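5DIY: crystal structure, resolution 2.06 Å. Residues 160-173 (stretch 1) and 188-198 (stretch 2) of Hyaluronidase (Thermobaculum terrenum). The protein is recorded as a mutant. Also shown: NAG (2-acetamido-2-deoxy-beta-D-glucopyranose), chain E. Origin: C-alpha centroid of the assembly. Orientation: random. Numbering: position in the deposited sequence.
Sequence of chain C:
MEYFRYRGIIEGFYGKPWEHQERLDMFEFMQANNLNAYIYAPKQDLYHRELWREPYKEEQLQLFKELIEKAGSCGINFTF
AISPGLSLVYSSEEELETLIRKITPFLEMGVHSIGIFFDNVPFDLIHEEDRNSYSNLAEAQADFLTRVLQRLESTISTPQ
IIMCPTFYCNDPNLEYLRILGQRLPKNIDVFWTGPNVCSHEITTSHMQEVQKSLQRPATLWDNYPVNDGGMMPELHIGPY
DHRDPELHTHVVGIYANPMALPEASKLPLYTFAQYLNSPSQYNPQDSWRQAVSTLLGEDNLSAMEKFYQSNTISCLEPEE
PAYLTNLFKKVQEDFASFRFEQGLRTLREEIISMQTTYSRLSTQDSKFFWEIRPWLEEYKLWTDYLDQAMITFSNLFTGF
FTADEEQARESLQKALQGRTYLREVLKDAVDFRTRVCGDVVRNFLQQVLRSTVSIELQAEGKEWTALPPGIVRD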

ATOM      1  N   GLN C 160     -15.303 -23.921  -4.169  1.00 39.31           N
ATOM      2  CA  GLN C 160     -14.492 -23.394  -3.079  1.00 38.98           C
ATOM      3  C   GLN C 160     -14.942 -21.988  -2.779  1.00 36.02           C
ATOM      4  O   GLN C 160     -15.099 -21.178  -3.696  1.00 36.73           O
ATOM      5  CB  GLN C 160     -13.015 -23.385  -3.462  1.00 41.73           C
ATOM      6  CG  GLN C 160     -12.371 -24.755  -3.398  1.00 44.52           C
ATOM      7  CD  GLN C 160     -10.956 -24.767  -3.932  1.00 48.26           C
ATOM      8  OE1 GLN C 160     -10.603 -23.978  -4.810  1.00 51.36           O
ATOM      9  NE2 GLN C 160     -10.138 -25.676  -3.412  1.00 50.03           N
ATOM     10  N   ILE C 161     -15.154 -21.711  -1.500  1.00 32.02           N
ATOM     11  CA  ILE C 161     -15.482 -20.380  -1.043  1.00 31.01           C
ATOM     12  C   ILE C 161     -14.336 -19.874  -0.174  1.00 29.11           C
ATOM     13  O   ILE C 161     -13.832 -20.585   0.699  1.00 28.87           O
ATOM     14  CB  ILE C 161     -16.816 -20.333  -0.260  1.00 31.46           C
ATOM     15  CG1 ILE C 161     -17.985 -20.701  -1.183  1.00 31.89           C
ATOM     16  CG2 ILE C 161     -17.048 -18.935   0.338  1.00 31.57           C
ATOM     17  CD1 ILE C 161     -19.285 -20.986  -0.455  1.00 32.26           C
ATOM     18  N   ILE C 162     -13.934 -18.638  -0.436  1.00 27.60           N
ATOM     19  CA  ILE C 162     -13.063 -17.891   0.461  1.00 26.98           C
ATOM     20  C   ILE C 162     -13.898 -16.710   0.960  1.00 26.18           C
ATOM     21  O   ILE C 162     -14.562 -16.034   0.177  1.00 25.57           O
ATOM     22  CB  ILE C 162     -11.718 -17.473  -0.200  1.00 26.76           C
ATOM     23  CG1 ILE C 162     -10.817 -16.765   0.822  1.00 26.75           C
ATOM     24  CG2 ILE C 162     -11.918 -16.595  -1.431  1.00 26.41           C
ATOM     25  CD1 ILE C 162      -9.355 -16.747   0.436  1.00 27.20           C
ATOM     26  N   MET C 163     -13.915 -16.509   2.270  1.00 25.89           N
ATOM     27  CA  MET C 163     -14.693 -15.428   2.853  1.00 26.73           C
ATOM     28  C   MET C 163     -13.766 -14.460   3.563  1.00 26.38           C
ATOM     29  O   MET C 163     -12.701 -14.853   4.043  1.00 27.35           O
ATOM     30  CB  MET C 163     -15.788 -15.969   3.794  1.00 26.91           C
ATOM     31  CG  MET C 163     -15.328 -16.498   5.152  1.00 27.60           C
ATOM     32  SD  MET C 163     -15.149 -15.250   6.456  1.00 28.42           S
ATOM     33  CE  MET C 163     -16.856 -14.781   6.741  1.00 27.74           C
ATOM     34  N   CYS C 164     -14.174 -13.194   3.611  1.00 26.17           N
ATOM     35  CA  CYS C 164     -13.494 -12.186   4.415  1.00 25.50           C
ATOM     36  C   CYS C 164     -14.402 -11.850   5.588  1.00 25.28           C
ATOM     37  O   CYS C 164     -15.542 -11.435   5.380  1.00 25.24           O
ATOM     38  CB  CYS C 164     -13.172 -10.922   3.616  1.00 25.77           C
ATOM     39  SG  CYS C 164     -12.112  -9.768   4.538  1.00 25.07           S
ATOM     40  N   PRO C 165     -13.911 -12.044   6.826  1.00 24.98           N
ATOM     41  CA  PRO C 165     -14.730 -11.700   7.983  1.00 25.26           C
ATOM     42  C   PRO C 165     -14.882 -10.194   8.168  1.00 25.98           C
ATOM     43  O   PRO C 165     -14.105  -9.413   7.618  1.00 26.95           O
ATOM     44  CB  PRO C 165     -13.975 -12.315   9.157  1.00 25.40           C
ATOM     45  CG  PRO C 165     -12.576 -12.528   8.690  1.00 25.26           C
ATOM     46  CD  PRO C 165     -12.580 -12.552   7.200  1.00 24.76           C
ATOM     47  N   THR C 166     -15.899  -9.807   8.930  1.00 26.98           N
ATOM     48  CA  THR C 166     -16.142  -8.405   9.282  1.00 27.87           C
ATOM     49  C   THR C 166     -15.086  -7.893  10.262  1.00 28.72           C
ATOM     50  O   THR C 166     -14.732  -6.719  10.232  1.00 29.53           O
ATOM     51  CB  THR C 166     -17.572  -8.239   9.835  1.00 28.10           C
ATOM     52  OG1 THR C 166     -18.503  -8.708   8.847  1.00 27.61           O
ATOM     53  CG2 THR C 166     -17.875  -6.796  10.162  1.00 28.31           C
ATOM     54  N   PHE C 167     -14.576  -8.788  11.107  1.00 29.44           N
ATOM     55  CA  PHE C 167     -13.399  -8.523  11.932  1.00 30.07           C
ATOM     56  C   PHE C 167     -12.242  -9.314  11.333  1.00 29.32           C
ATOM     57  O   PHE C 167     -12.161 -10.535  11.516  1.00 30.41           O
ATOM     58  CB  PHE C 167     -13.671  -8.913  13.387  1.00 31.12           C
ATOM     59  CG  PHE C 167     -14.726  -8.057  14.047  1.00 32.34           C
ATOM     60  CD1 PHE C 167     -16.078  -8.374  13.927  1.00 32.84           C
ATOM     61  CD2 PHE C 167     -14.370  -6.911  14.758  1.00 33.29           C
ATOM     62  CE1 PHE C 167     -17.054  -7.578  14.518  1.00 33.49           C
ATOM     63  CE2 PHE C 167     -15.342  -6.108  15.349  1.00 34.06           C
ATOM     64  CZ  PHE C 167     -16.686  -6.444  15.231  1.00 34.04           C
ATOM     65  N   TYR C 168     -11.368  -8.610  10.607  1.00 27.88           N
ATOM     66  CA  TYR C 168     -10.318  -9.226   9.771  1.00 26.91           C
ATOM     67  C   TYR C 168      -8.873  -8.891  10.170  1.00 26.65           C
ATOM     68  O   TYR C 168      -7.936  -9.285   9.477  1.00 25.73           O
ATOM     69  CB  TYR C 168     -10.544  -8.873   8.288  1.00 26.77           C
ATOM     70  CG  TYR C 168     -10.627  -7.390   7.970  1.00 26.30           C
ATOM     71  CD1 TYR C 168      -9.475  -6.611   7.828  1.00 26.56           C
ATOM     72  CD2 TYR C 168     -11.858  -6.773   7.793  1.00 25.85           C
ATOM     73  CE1 TYR C 168      -9.560  -5.251   7.530  1.00 26.58           C
ATOM     74  CE2 TYR C 168     -11.956  -5.424   7.497  1.00 26.30           C
ATOM     75  CZ  TYR C 168     -10.809  -4.664   7.361  1.00 26.55           C
ATOM     76  OH  TYR C 168     -10.933  -3.328   7.070  1.00 24.79           O
ATOM     77  N   CYS C 169      -8.694  -8.184  11.282  1.00 26.86           N
ATOM     78  CA  CYS C 169      -7.374  -7.818  11.773  1.00 28.09           C
ATOM     79  C   CYS C 169      -7.404  -7.605  13.274  1.00 29.25           C
ATOM     80  O   CYS C 169      -8.470  -7.615  13.887  1.00 28.56           O
ATOM     81  CB  CYS C 169      -6.889  -6.538  11.087  1.00 28.72           C
ATOM     82  SG  CYS C 169      -7.888  -5.062  11.396  1.00 29.55           S
ATOM     83  N   ASN C 170      -6.217  -7.413  13.845  1.00 31.29           N
ATOM     84  CA  ASN C 170      -6.040  -7.026  15.248  1.00 32.89           C
ATOM     85  C   ASN C 170      -6.216  -8.208  16.219  1.00 33.41           C
ATOM     86  O   ASN C 170      -5.286  -9.000  16.349  1.00 34.11           O
ATOM     87  CB  ASN C 170      -6.888  -5.776  15.592  1.00 33.39           C
ATOM     88  CG  ASN C 170      -6.480  -5.113  16.895  1.00 34.59           C
ATOM     89  OD1 ASN C 170      -5.462  -5.443  17.501  1.00 35.21           O
ATOM     90  ND2 ASN C 170      -7.283  -4.156  17.330  1.00 35.98           N
ATOM     91  N   ASP C 171      -7.373  -8.355  16.870  1.00 33.56           N
ATOM     92  CA  ASP C 171      -7.526  -9.325  17.962  1.00 34.57           C
ATOM     93  C   ASP C 171      -7.937 -10.697  17.401  1.00 33.82           C
ATOM     94  O   ASP C 171      -9.089 -10.869  16.991  1.00 32.80           O
ATOM     95  CB  ASP C 171      -8.562  -8.812  18.980  1.00 35.29           C
ATOM     96  CG  ASP C 171      -8.670  -9.686  20.239  1.00 35.45           C
ATOM     97  OD1 ASP C 171      -8.082 -10.792  20.306  1.00 34.58           O
ATOM     98  OD2 ASP C 171      -9.363  -9.245  21.178  1.00 37.04           O
ATOM     99  N   PRO C 172      -7.008 -11.681  17.403  1.00 34.00           N
ATOM    100  CA  PRO C 172      -7.345 -12.999  16.859  1.00 34.89           C
ATOM    101  C   PRO C 172      -8.235 -13.854  17.776  1.00 36.24           C
ATOM    102  O   PRO C 172      -8.763 -14.870  17.318  1.00 35.74           O
ATOM    103  CB  PRO C 172      -5.978 -13.657  16.698  1.00 34.79           C
ATOM    104  CG  PRO C 172      -5.183 -13.107  17.828  1.00 34.54           C
ATOM    105  CD  PRO C 172      -5.676 -11.698  18.041  1.00 34.55           C
ATOM    106  N   ASN C 173      -8.406 -13.454  19.040  1.00 36.72           N
ATOM    107  CA  ASN C 173      -9.228 -14.204  19.999  1.00 38.46           C
ATOM    108  C   ASN C 173     -10.620 -13.621  20.223  1.00 38.78           C
ATOM    109  O   ASN C 173     -11.296 -13.987  21.178  1.00 39.24           O
ATOM    110  CB  ASN C 173      -8.467 -14.348  21.326  1.00 38.30           C
ATOM    111  CG  ASN C 173      -7.221 -15.200  21.183  1.00 39.15           C
ATOM    112  OD1 ASN C 173      -6.125 -14.787  21.551  1.00 41.90           O
ATOM    113  ND2 ASN C 173      -7.383 -16.390  20.626  1.00 39.47           N
ATOM    114  N   ILE C 188     -14.125 -23.945   3.876  1.00 30.94           N
ATOM    115  CA  ILE C 188     -14.299 -22.540   3.522  1.00 30.58           C
ATOM    116  C   ILE C 188     -13.071 -21.789   4.042  1.00 29.26           C
ATOM    117  O   ILE C 188     -12.752 -21.852   5.234  1.00 29.66           O
ATOM    118  CB  ILE C 188     -15.606 -21.944   4.101  1.00 30.96           C
ATOM    119  CG1 ILE C 188     -16.809 -22.655   3.458  1.00 31.77           C
ATOM    120  CG2 ILE C 188     -15.652 -20.428   3.880  1.00 30.67           C
ATOM    121  CD1 ILE C 188     -18.175 -22.117   3.840  1.00 31.56           C
ATOM    122  N   ASP C 189     -12.369 -21.115   3.137  1.00 29.05           N
ATOM    123  CA  ASP C 189     -11.166 -20.355   3.492  1.00 28.47           C
ATOM    124  C   ASP C 189     -11.560 -19.029   4.138  1.00 27.11           C
ATOM    125  O   ASP C 189     -12.622 -18.485   3.842  1.00 26.97           O
ATOM    126  CB  ASP C 189     -10.287 -20.131   2.259  1.00 29.33           C
ATOM    127  CG  ASP C 189      -9.498 -21.373   1.870  1.00 30.47           C
ATOM    128  OD1 ASP C 189      -8.758 -21.899   2.717  1.00 31.65           O
ATOM    129  OD2 ASP C 189      -9.601 -21.821   0.714  1.00 33.61           O
ATOM    130  N   VAL C 190     -10.709 -18.526   5.034  1.00 26.09           N
ATOM    131  CA  VAL C 190     -11.001 -17.299   5.784  1.00 25.57           C
ATOM    132  C   VAL C 190      -9.826 -16.328   5.713  1.00 25.02           C
ATOM    133  O   VAL C 190      -8.703 -16.669   6.089  1.00 25.11           O
ATOM    134  CB  VAL C 190     -11.344 -17.598   7.260  1.00 25.32           C
ATOM    135  CG1 VAL C 190     -11.568 -16.305   8.044  1.00 25.34           C
ATOM    136  CG2 VAL C 190     -12.576 -18.492   7.338  1.00 25.28           C
ATOM    137  N   PHE C 191     -10.110 -15.114   5.243  1.00 24.47           N
ATOM    138  CA  PHE C 191      -9.094 -14.067   5.104  1.00 24.18           C
ATOM    139  C   PHE C 191      -8.751 -13.417   6.441  1.00 24.36           C
ATOM    140  O   PHE C 191      -9.538 -13.435   7.391  1.00 24.89           O
ATOM    141  CB  PHE C 191      -9.549 -12.969   4.124  1.00 23.71           C
ATOM    142  CG  PHE C 191      -9.127 -13.190   2.694  1.00 23.17           C
ATOM    143  CD1 PHE C 191      -7.797 -13.438   2.373  1.00 23.12           C
ATOM    144  CD2 PHE C 191     -10.050 -13.075   1.660  1.00 22.97           C
ATOM    145  CE1 PHE C 191      -7.401 -13.607   1.062  1.00 23.40           C
ATOM    146  CE2 PHE C 191      -9.660 -13.240   0.340  1.00 23.29           C
ATOM    147  CZ  PHE C 191      -8.330 -13.510   0.045  1.00 23.57           C
ATOM    148  N   TRP C 192      -7.572 -12.807   6.476  1.00 24.80           N
ATOM    149  CA  TRP C 192      -7.074 -12.104   7.644  1.00 24.24           C
ATOM    150  C   TRP C 192      -5.926 -11.198   7.189  1.00 24.75           C
ATOM    151  O   TRP C 192      -5.094 -11.619   6.384  1.00 25.68           O
ATOM    152  CB  TRP C 192      -6.585 -13.132   8.666  1.00 24.89           C
ATOM    153  CG  TRP C 192      -6.121 -12.550   9.931  1.00 24.42           C
ATOM    154  CD1 TRP C 192      -4.833 -12.349  10.304  1.00 24.96           C
ATOM    155  CD2 TRP C 192      -6.932 -12.085  11.006  1.00 24.85           C
ATOM    156  NE1 TRP C 192      -4.786 -11.775  11.545  1.00 25.08           N
ATOM    157  CE2 TRP C 192      -6.063 -11.600  12.003  1.00 25.32           C
ATOM    158  CE3 TRP C 192      -8.311 -12.018  11.223  1.00 25.27           C
ATOM    159  CZ2 TRP C 192      -6.526 -11.069  13.204  1.00 25.70           C
ATOM    160  CZ3 TRP C 192      -8.772 -11.486  12.420  1.00 25.41           C
ATOM    161  CH2 TRP C 192      -7.883 -11.023  13.394  1.00 25.66           C
ATOM    162  N   THR C 193      -5.876  -9.966   7.690  1.00 24.54           N
ATOM    163  CA  THR C 193      -4.869  -8.982   7.243  1.00 24.72           C
ATOM    164  C   THR C 193      -3.695  -8.790   8.204  1.00 25.48           C
ATOM    165  O   THR C 193      -2.689  -8.195   7.826  1.00 26.71           O
ATOM    166  CB  THR C 193      -5.501  -7.602   6.884  1.00 24.17           C
ATOM    167  OG1 THR C 193      -5.873  -6.893   8.073  1.00 23.14           O
ATOM    168  CG2 THR C 193      -6.736  -7.770   5.996  1.00 23.83           C
ATOM    169  N   GLY C 194      -3.820  -9.290   9.434  1.00 26.85           N
ATOM    170  CA  GLY C 194      -2.717  -9.326  10.401  1.00 26.83           C
ATOM    171  C   GLY C 194      -3.048  -8.466  11.604  1.00 26.84           C
ATOM    172  O   GLY C 194      -4.218  -8.215  11.859  1.00 27.27           O
ATOM    173  N   PRO C 195      -2.030  -8.016  12.363  1.00 27.68           N
ATOM    174  CA  PRO C 195      -2.318  -7.153  13.525  1.00 28.28           C
ATOM    175  C   PRO C 195      -3.015  -5.825  13.193  1.00 28.18           C
ATOM    176  O   PRO C 195      -3.758  -5.314  14.018  1.00 27.60           O
ATOM    177  CB  PRO C 195      -0.933  -6.905  14.137  1.00 28.75           C
ATOM    178  CG  PRO C 195      -0.125  -8.078  13.707  1.00 29.05           C
ATOM    179  CD  PRO C 195      -0.616  -8.429  12.329  1.00 28.26           C
ATOM    180  N   ASN C 196      -2.771  -5.285  11.999  1.00 29.48           N
ATOM    181  CA  ASN C 196      -3.405  -4.042  11.530  1.00 30.13           C
ATOM    182  C   ASN C 196      -4.053  -4.277  10.175  1.00 28.59           C
ATOM    183  O   ASN C 196      -3.935  -5.372   9.610  1.00 28.56           O
ATOM    184  CB  ASN C 196      -2.359  -2.925  11.417  1.00 31.57           C
ATOM    185  CG  ASN C 196      -1.509  -2.796  12.670  1.00 34.18           C
ATOM    186  OD1 ASN C 196      -1.967  -2.271  13.687  1.00 38.68           O
ATOM    187  ND2 ASN C 196      -0.270  -3.278  12.605  1.00 34.23           N
ATOM    188  N   VAL C 197      -4.728  -3.252   9.654  1.00 26.95           N
ATOM    189  CA  VAL C 197      -5.307  -3.299   8.311  1.00 26.70           C
ATOM    190  C   VAL C 197      -4.168  -3.488   7.317  1.00 26.87           C
ATOM    191  O   VAL C 197      -4.168  -4.437   6.535  1.00 26.85           O
ATOM    192  CB  VAL C 197      -6.129  -2.024   7.975  1.00 26.02           C
ATOM    193  CG1 VAL C 197      -6.534  -2.000   6.507  1.00 25.15           C
ATOM    194  CG2 VAL C 197      -7.359  -1.930   8.870  1.00 25.40           C
ATOM    195  N   CYS C 198      -3.199  -2.577   7.378  1.00 27.10           N
ATOM    196  CA  CYS C 198      -1.925  -2.716   6.688  1.00 27.08           C
ATOM    197  C   CYS C 198      -0.901  -3.047   7.766  1.00 27.03           C
ATOM    198  O   CYS C 198      -0.500  -2.168   8.526  1.00 25.51           O
ATOM    199  CB  CYS C 198      -1.569  -1.411   5.985  1.00 27.77           C
ATOM    200  SG  CYS C 198      -2.840  -0.870   4.836  1.00 28.56           S
TER
HETATM  201  C1  NAG E 101      -9.559  -2.286   3.968  1.00 30.22           C
HETATM  202  C2  NAG E 101     -10.200  -3.076   2.810  1.00 28.79           C
HETATM  203  C3  NAG E 101      -9.412  -3.020   1.498  1.00 28.24           C
HETATM  204  C4  NAG E 101      -8.562  -1.761   1.441  1.00 27.66           C
HETATM  205  C5  NAG E 101      -7.552  -1.812   2.576  1.00 28.46           C
HETATM  206  C6  NAG E 101      -6.639  -0.575   2.622  1.00 28.96           C
HETATM  207  C7  NAG E 101      -9.576  -5.339   3.595  1.00 27.82           C
HETATM  208  C8  NAG E 101     -10.116  -6.702   3.929  1.00 27.67           C
HETATM  209  N2  NAG E 101     -10.490  -4.452   3.199  1.00 28.11           N
HETATM  210  O3  NAG E 101     -10.333  -3.055   0.402  1.00 27.75           O
HETATM  211  O4  NAG E 101      -7.846  -1.704   0.208  1.00 26.20           O
HETATM  212  O5  NAG E 101      -8.153  -2.037   3.855  1.00 29.59           O
HETATM  213  O6  NAG E 101      -7.387   0.642   2.658  1.00 28.75           O
HETATM  214  O7  NAG E 101      -8.384  -5.077   3.694  1.00 27.28           O

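The most unusual feature of this contact is the way the Trp192 indole lies against the backbone of the loop that follows strand 160-164. One face of the ring is covered by the main-chain atoms Cys169 N and Tyr168 O, the latter 3.3 Å from Trp192 CE3, while Phe167 O and Asp171 O sit at its edge, near the ring plane. The loop thus bends around the indole with polar backbone atoms, and Pro172 adds an apolar contact, its CB 4.4 Å from Trp192 CZ2. With chi1 in the t rotamer, the side chain leaves its backbone sideways, but its end comes nearer to the loop. The indole nitrogen NE1 is hydrogen-bonded elsewhere in the structure.

Before this loop, the two segments run as neighbouring parallel strands, their directions 28° apart. The Asp189 backbone bonds to the two residues flanking Ile162, as in parallel pairing: its N donates to Ile161 O (2.9 Å), and its O accepts from Met163 N (2.8 Å). Phe191 N then donates to Met163 O at 2.9 Å. Carbonyl groups in this ladder also receive CA-H...O contacts, as where Val190 CA lies 3.5 Å from Met163 O.

Side chains pack on both faces of the paired strands. On the face bearing Met163 and Val190, Met163 CG is 4.0 Å from Val190 CG2 and 4.1 Å from Ile188 CG2; the methionine is folded compactly, with all three chi angles in p. Pro165 extends this apolar patch, its CG lying 4.0 Å from Val190 CG1. The other face carries Ile162 and Asp189, whose side chains approach to 3.7 Å between Ile162 CG1 and Asp189 CB. The extended t,t rotamer of Ile162 carries its CD1 over one face of the Phe191 ring, 3.6 Å from the centroid and 19° off the normal, a well-centred CH-pi contact.

Beyond the strands, two further backbone hydrogen bonds join the loops. Thr193 N donates to Tyr168 O (2.8 Å) with a nearly straight N-H...O angle of 171°, so the carbonyl that covers the indole is also a hydrogen-bond acceptor. Asn170 N donates to Gly194 O at 2.9 Å. Between these bonds, Cys169 fits closely against the turn, its CB 3.2 Å from Thr193 OG1, and that hydroxyl donates within its own stretch to Asn196 O (2.9 Å). Gly194 has phi/psi of 117/-158, at which a CB would be jammed against the preceding carbonyl oxygen and would clash with Pro195 CD; the backbone conformation itself therefore calls for glycine.

The Tyr168 side chain joins this contact to the bound sugar. Tyr168 CD1 lies 3.5 Å from Thr193 CG2 and Tyr168 CE1 4.2 Å from Val197 CG2, while the acetamido methyl C8 of NAG covers one ring face. Val197 CG1 reaches within 3.1 Å of NAG O5, and Cys164 SG lies 3.7 Å from NAG C8, so both stretches help to line the sugar's surroundings.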